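Local coordinates for arginyl-tRNA synthetase, putative (PDB 5JLD), which probably joins L-arginine to tRNA(Arg) at the expense of ATP, as a monomeric class I aminoacyl-tRNA synthetase, at residues Tyr263-Ile268 against Lys400-Ile405; Ser440-Val445 against Lys588-Leu593. All coordinates share one frame; numbering follows the deposited sequence.

How the contacts relate
Both contacts bear on helix 436-453, from different sides. Contact 1 (263-268 with 400-405) lies within the catalytic domain, where the end of helix 242-265 meets the start of helix 401-420; it is wholly apolar. Contact 2 (440-445 with 588-593) sets helix 436-453 itself against the C-terminal tail of the anticodon-binding region, and mixes aliphatic packing with a bridging water. Contact 1 is the more enclosed, with Leu266 and Ile405 buried; contact 2 lies nearer the surface, with Leu443 buried but Lys588 exposed. They join directly: Asp267 OD2 and Lys588 NZ form a salt bridge of 2.7 Å, while Leu266 CD2 packs on Val445 CG1 at 4.1 Å.

Contact 1: residues Tyr263-Ile268 against Lys400-Ile405; sequences YNILDI and KLINLI
Ile265 and Leu266 meet Ile402 and Ile405 in a small, purely aliphatic contact inside the catalytic domain, where the C-terminal end of helix 242-265 faces the first turn of helix 401-420. The backbones stay well apart, with CA of Ile265 8.5 Å from CA of Ile402, and branched side chains span the gap. Ile265 divides its contacts: its CD1 touches CG2 of Ile402 at 4.2 Å, and its own CG2 approaches CG2 of Ile405 at 4.5 Å. On the more buried side Leu266 crosses Ile405 at a slant, Leu266 CD2 to Ile405 CD1 at 4.1 Å. Ile405 keeps CG1 anti to its carbonyl carbon (chi1 -65°), which sends CD1 to Leu266 while CG2 serves Ile265. Beyond Leu266 the helix closes in a Schellman motif, with Asp267 at positive phi and Ile268 N bonded to Tyr263 O at 3.0 Å. Helix 436-453 adds a further wall, Cys444 and Ile448 packing on Ile405. With methyl groups meeting near van der Waals distance and no polar bond between the segments, cohesion here probably rests on dispersion and the exclusion of water.

Contact 2: residues Ser440-Val445 against Lys588-Leu593; sequences SESLCV and KPIEKL
Ser442 presses its hydroxyl against the aliphatic chain of Lys588, at the seam between helix 436-453 and the C-terminal tail that follows helix 564-584. This is the tight part of the contact: Ser442 OG lies 3.4 Å from Lys588 CD and 3.6 Å from Lys588 CB, alongside the methylenes. With chi1 at -158°, roughly opposite the backbone N, Ser442 OG faces the tail and also comes within 4.0 Å of Ile590 CD1. One water knits the same place together. It donates to Lys588 O at 2.6 Å and, weakly, to Ser442 O, and is hydrogen-bonded to Ser442 OG at 3.2 Å. Next to this, Leu443 leaves the helix on the side turned from the tail, but its CD2 methyl still meets Ile590 CG1 at 4.3 Å. The packing is looser toward the chain end, where Leu593 makes no close contact with residues 440-445; it packs on Leu439, one residue earlier in the same helix, and on Ile480 and Tyr481 of helix 476-492. On the exposed side Lys588 runs extended beyond CG, carrying its ammonium past Ser442 to Asp267, while its backbone N bonds to Ser446 OG. The tail is thus fastened to helix 436-453 by van der Waals contact, a shared water and a direct hydrogen bond, and through Lys588 to the end of helix 242-265; Leu443 and Ile590 supply the apolar part, and the charge pair, on the solvent side, is probably partly screened.

Contact 1: residues Tyr263-Ile268 against Lys400-Ile405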
loop_
_atom_site.group_PDB
_atom_site.type_symbol
_atom_site.label_atom_id
_atom_site.label_comp_id
_atom_site.label_asym_id
_atom_site.label_seq_id
_atom_site.Cartn_x
_atom_site.Cartn_y
_atom_site.Cartn_z
ATOM N N TYR A 263 -14.103 -7.580 8.383
ATOM C CA TYR A 263 -12.814 -6.977 8.708
ATOM C C TYR A 263 -11.956 -7.944 9.516
ATOM O O TYR A 263 -10.760 -8.093 9.243
ATOM C CB TYR A 263 -12.993 -5.660 9.467
ATOM C CG TYR A 263 -13.533 -4.529 8.604
ATOM C CD1 TYR A 263 -13.005 -4.268 7.329
ATOM C CD2 TYR A 263 -14.588 -3.736 9.054
ATOM C CE1 TYR A 263 -13.512 -3.236 6.539
ATOM C CE2 TYR A 263 -15.099 -2.704 8.280
ATOM C CZ TYR A 263 -14.567 -2.457 7.030
ATOM O OH TYR A 263 -15.099 -1.437 6.283
ATOM N N ASN A 264 -12.527 -8.644 10.493
ATOM C CA ASN A 264 -11.609 -9.490 11.235
ATOM C C ASN A 264 -11.387 -10.865 10.582
ATOM O O ASN A 264 -10.408 -11.519 10.913
ATOM C CB ASN A 264 -12.026 -9.616 12.708
ATOM C CG ASN A 264 -13.220 -10.456 12.908
ATOM O OD1 ASN A 264 -13.239 -11.630 12.544
ATOM N ND2 ASN A 264 -14.234 -9.882 13.545
ATOM N N ILE A 265 -12.252 -11.289 9.651
ATOM C CA ILE A 265 -11.879 -12.406 8.767
ATOM C C ILE A 265 -10.626 -12.037 7.941
ATOM O O ILE A 265 -9.750 -12.874 7.685
ATOM C CB ILE A 265 -13.025 -12.813 7.802
ATOM C CG1 ILE A 265 -14.158 -13.500 8.557
ATOM C CG2 ILE A 265 -12.529 -13.766 6.729
ATOM C CD1 ILE A 265 -15.200 -14.147 7.652
ATOM N N LEU A 266 -10.549 -10.770 7.541
ATOM C CA LEU A 266 -9.392 -10.247 6.826
ATOM C C LEU A 266 -8.198 -9.876 7.728
ATOM O O LEU A 266 -7.110 -9.568 7.233
ATOM C CB LEU A 266 -9.816 -9.019 6.013
ATOM C CG LEU A 266 -10.771 -9.276 4.847
ATOM C CD1 LEU A 266 -11.224 -7.957 4.217
ATOM C CD2 LEU A 266 -10.110 -10.192 3.803
ATOM N N ASP A 267 -8.410 -9.925 9.040
ATOM C CA ASP A 267 -7.421 -9.478 10.021
ATOM C C ASP A 267 -6.986 -8.039 9.748
ATOM O O ASP A 267 -5.796 -7.722 9.753
ATOM C CB ASP A 267 -6.207 -10.415 10.036
ATOM C CG ASP A 267 -6.489 -11.716 10.759
ATOM O OD1 ASP A 267 -6.395 -11.735 12.004
ATOM O OD2 ASP A 267 -6.808 -12.720 10.091
ATOM N N ILE A 268 -7.962 -7.170 9.500
ATOM C CA ILE A 268 -7.697 -5.759 9.217
ATOM C C ILE A 268 -8.433 -4.852 10.191
ATOM O O ILE A 268 -9.658 -4.859 10.254
ATOM C CB ILE A 268 -8.110 -5.379 7.778
ATOM C CG1 ILE A 268 -7.262 -6.152 6.760
ATOM C CG2 ILE A 268 -7.997 -3.857 7.566
ATOM C CD1 ILE A 268 -7.630 -5.901 5.328
ATOM N N LYS A 400 -22.638 -11.197 -1.669
ATOM C CA LYS A 400 -22.059 -11.012 -0.331
ATOM C C LYS A 400 -20.572 -11.387 -0.234
ATOM O O LYS A 400 -20.188 -12.485 -0.628
ATOM C CB LYS A 400 -22.862 -11.855 0.673
ATOM N N LEU A 401 -19.757 -10.494 0.329
ATOM C CA LEU A 401 -18.323 -10.726 0.432
ATOM C C LEU A 401 -17.955 -11.954 1.281
ATOM O O LEU A 401 -17.046 -12.710 0.914
ATOM C CB LEU A 401 -17.628 -9.485 0.983
ATOM C CG LEU A 401 -17.628 -8.314 0.004
ATOM C CD1 LEU A 401 -16.848 -7.153 0.593
ATOM C CD2 LEU A 401 -17.045 -8.738 -1.338
ATOM N N ILE A 402 -18.668 -12.173 2.387
ATOM C CA ILE A 402 -18.299 -13.248 3.305
ATOM C C ILE A 402 -18.551 -14.628 2.700
ATOM O O ILE A 402 -17.739 -15.543 2.876
ATOM C CB ILE A 402 -19.035 -13.119 4.650
ATOM C CG1 ILE A 402 -18.506 -11.894 5.400
ATOM C CG2 ILE A 402 -18.839 -14.369 5.500
ATOM C CD1 ILE A 402 -19.058 -11.740 6.804
ATOM N N ASN A 403 -19.652 -14.780 1.971
ATOM C CA ASN A 403 -19.878 -16.028 1.249
ATOM C C ASN A 403 -18.937 -16.198 0.066
ATOM O O ASN A 403 -18.568 -17.317 -0.278
ATOM C CB ASN A 403 -21.336 -16.143 0.801
ATOM C CG ASN A 403 -22.250 -16.608 1.925
ATOM O OD1 ASN A 403 -22.671 -15.822 2.779
ATOM N ND2 ASN A 403 -22.563 -17.902 1.926
ATOM N N LEU A 404 -18.526 -15.098 -0.552
ATOM C CA LEU A 404 -17.533 -15.193 -1.614
ATOM C C LEU A 404 -16.226 -15.769 -1.051
ATOM O O LEU A 404 -15.629 -16.714 -1.608
ATOM C CB LEU A 404 -17.285 -13.827 -2.244
ATOM C CG LEU A 404 -16.312 -13.911 -3.416
ATOM C CD1 LEU A 404 -16.877 -14.855 -4.466
ATOM C CD2 LEU A 404 -16.039 -12.543 -4.003
ATOM N N ILE A 405 -15.800 -15.217 0.078
ATOM C CA ILE A 405 -14.596 -15.720 0.713
ATOM C C ILE A 405 -14.783 -17.162 1.203
ATOM O O ILE A 405 -13.856 -17.946 1.124
ATOM C CB ILE A 405 -14.143 -14.820 1.880
ATOM C CG1 ILE A 405 -13.730 -13.443 1.354
ATOM C CG2 ILE A 405 -12.967 -15.452 2.612
ATOM C CD1 ILE A 405 -13.297 -12.450 2.448
#

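Contact 2: residues Ser440-Val445 against Lys588-Leu593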
loop_
_atom_site.group_PDB
_atom_site.type_symbol
_atom_site.label_atom_id
_atom_site.label_comp_id
_atom_site.label_asym_id
_atom_site.label_seq_id
_atom_site.Cartn_x
_atom_site.Cartn_y
_atom_site.Cartn_z
ATOM N N SER A 440 -7.184 -23.486 5.541
ATOM C CA SER A 440 -7.821 -23.206 4.257
ATOM C C SER A 440 -8.262 -21.745 4.155
ATOM O O SER A 440 -8.033 -21.088 3.141
ATOM C CB SER A 440 -9.025 -24.127 4.043
ATOM O OG SER A 440 -8.654 -25.490 4.142
ATOM N N GLU A 441 -8.911 -21.244 5.205
ATOM C CA GLU A 441 -9.357 -19.856 5.205
ATOM C C GLU A 441 -8.160 -18.913 5.089
ATOM O O GLU A 441 -8.206 -17.916 4.366
ATOM C CB GLU A 441 -10.151 -19.542 6.468
ATOM C CG GLU A 441 -10.668 -18.113 6.547
ATOM C CD GLU A 441 -11.724 -17.948 7.633
ATOM O OE1 GLU A 441 -11.360 -17.902 8.830
ATOM O OE2 GLU A 441 -12.925 -17.903 7.283
ATOM N N SER A 442 -7.084 -19.242 5.798
ATOM C CA SER A 442 -5.864 -18.445 5.739
ATOM C C SER A 442 -5.325 -18.419 4.308
ATOM O O SER A 442 -5.024 -17.351 3.764
ATOM C CB SER A 442 -4.818 -18.998 6.706
ATOM O OG SER A 442 -3.870 -18.005 7.046
ATOM N N LEU A 443 -5.238 -19.599 3.695
ATOM C CA LEU A 443 -4.775 -19.730 2.313
ATOM C C LEU A 443 -5.612 -18.892 1.342
ATOM O O LEU A 443 -5.066 -18.144 0.530
ATOM C CB LEU A 443 -4.794 -21.202 1.881
ATOM C CG LEU A 443 -3.831 -22.137 2.618
ATOM C CD1 LEU A 443 -3.931 -23.571 2.097
ATOM C CD2 LEU A 443 -2.390 -21.620 2.539
ATOM N N CYS A 444 -6.933 -19.028 1.436
ATOM C CA CYS A 444 -7.867 -18.257 0.622
ATOM C C CYS A 444 -7.699 -16.750 0.765
ATOM O O CYS A 444 -7.577 -16.024 -0.222
ATOM C CB CYS A 444 -9.310 -18.614 0.988
ATOM S SG CYS A 444 -10.500 -17.487 0.221
ATOM N N VAL A 445 -7.721 -16.286 2.007
ATOM C CA VAL A 445 -7.596 -14.860 2.301
ATOM C C VAL A 445 -6.289 -14.299 1.745
ATOM O O VAL A 445 -6.270 -13.267 1.048
ATOM C CB VAL A 445 -7.690 -14.618 3.819
ATOM C CG1 VAL A 445 -7.303 -13.192 4.168
ATOM C CG2 VAL A 445 -9.107 -14.944 4.306
ATOM N N LYS A 588 -0.566 -14.320 5.465
ATOM C CA LYS A 588 -0.064 -15.026 6.640
ATOM C C LYS A 588 0.836 -16.185 6.259
ATOM O O LYS A 588 0.369 -17.186 5.712
ATOM C CB LYS A 588 -1.212 -15.555 7.499
ATOM C CG LYS A 588 -2.079 -14.473 8.128
ATOM C CD LYS A 588 -3.333 -15.107 8.714
ATOM C CE LYS A 588 -3.998 -14.189 9.721
ATOM N NZ LYS A 588 -5.200 -14.842 10.295
ATOM N N PRO A 589 2.135 -16.054 6.549
ATOM C CA PRO A 589 3.055 -17.165 6.288
ATOM C C PRO A 589 2.658 -18.413 7.068
ATOM O O PRO A 589 2.311 -18.311 8.248
ATOM C CB PRO A 589 4.412 -16.618 6.752
ATOM C CG PRO A 589 4.286 -15.122 6.581
ATOM C CD PRO A 589 2.840 -14.830 6.970
ATOM N N ILE A 590 2.671 -19.555 6.382
ATOM C CA ILE A 590 2.494 -20.870 6.985
ATOM C C ILE A 590 3.823 -21.612 6.876
ATOM O O ILE A 590 4.392 -21.721 5.786
ATOM C CB ILE A 590 1.393 -21.693 6.283
ATOM C CG1 ILE A 590 0.216 -20.798 5.864
ATOM C CG2 ILE A 590 0.956 -22.871 7.160
ATOM C CD1 ILE A 590 -0.792 -20.553 6.943
ATOM N N GLU A 591 4.312 -22.123 8.000
ATOM C CA GLU A 591 5.641 -22.713 8.047
ATOM C C GLU A 591 5.675 -24.141 7.511
ATOM O O GLU A 591 6.602 -24.505 6.792
ATOM C CB GLU A 591 6.183 -22.676 9.475
ATOM C CG GLU A 591 6.793 -21.337 9.865
ATOM C CD GLU A 591 7.762 -21.456 11.025
ATOM N N LYS A 592 4.670 -24.947 7.847
ATOM C CA LYS A 592 4.664 -26.345 7.422
ATOM C C LYS A 592 3.473 -26.680 6.523
ATOM O O LYS A 592 2.314 -26.525 6.920
ATOM C CB LYS A 592 4.672 -27.274 8.639
ATOM N N LEU A 593 3.774 -27.144 5.310
ATOM C CA LEU A 593 2.747 -27.556 4.353
ATOM C C LEU A 593 3.121 -28.840 3.595
ATOM O O LEU A 593 4.040 -28.852 2.772
ATOM C CB LEU A 593 2.468 -26.424 3.362
ATOM C CG LEU A 593 1.599 -25.291 3.910
ATOM C CD1 LEU A 593 1.573 -24.124 2.942
ATOM C CD2 LEU A 593 0.199 -25.799 4.198
HETATM O O HOH W 1 -1.919 -17.719 4.491
#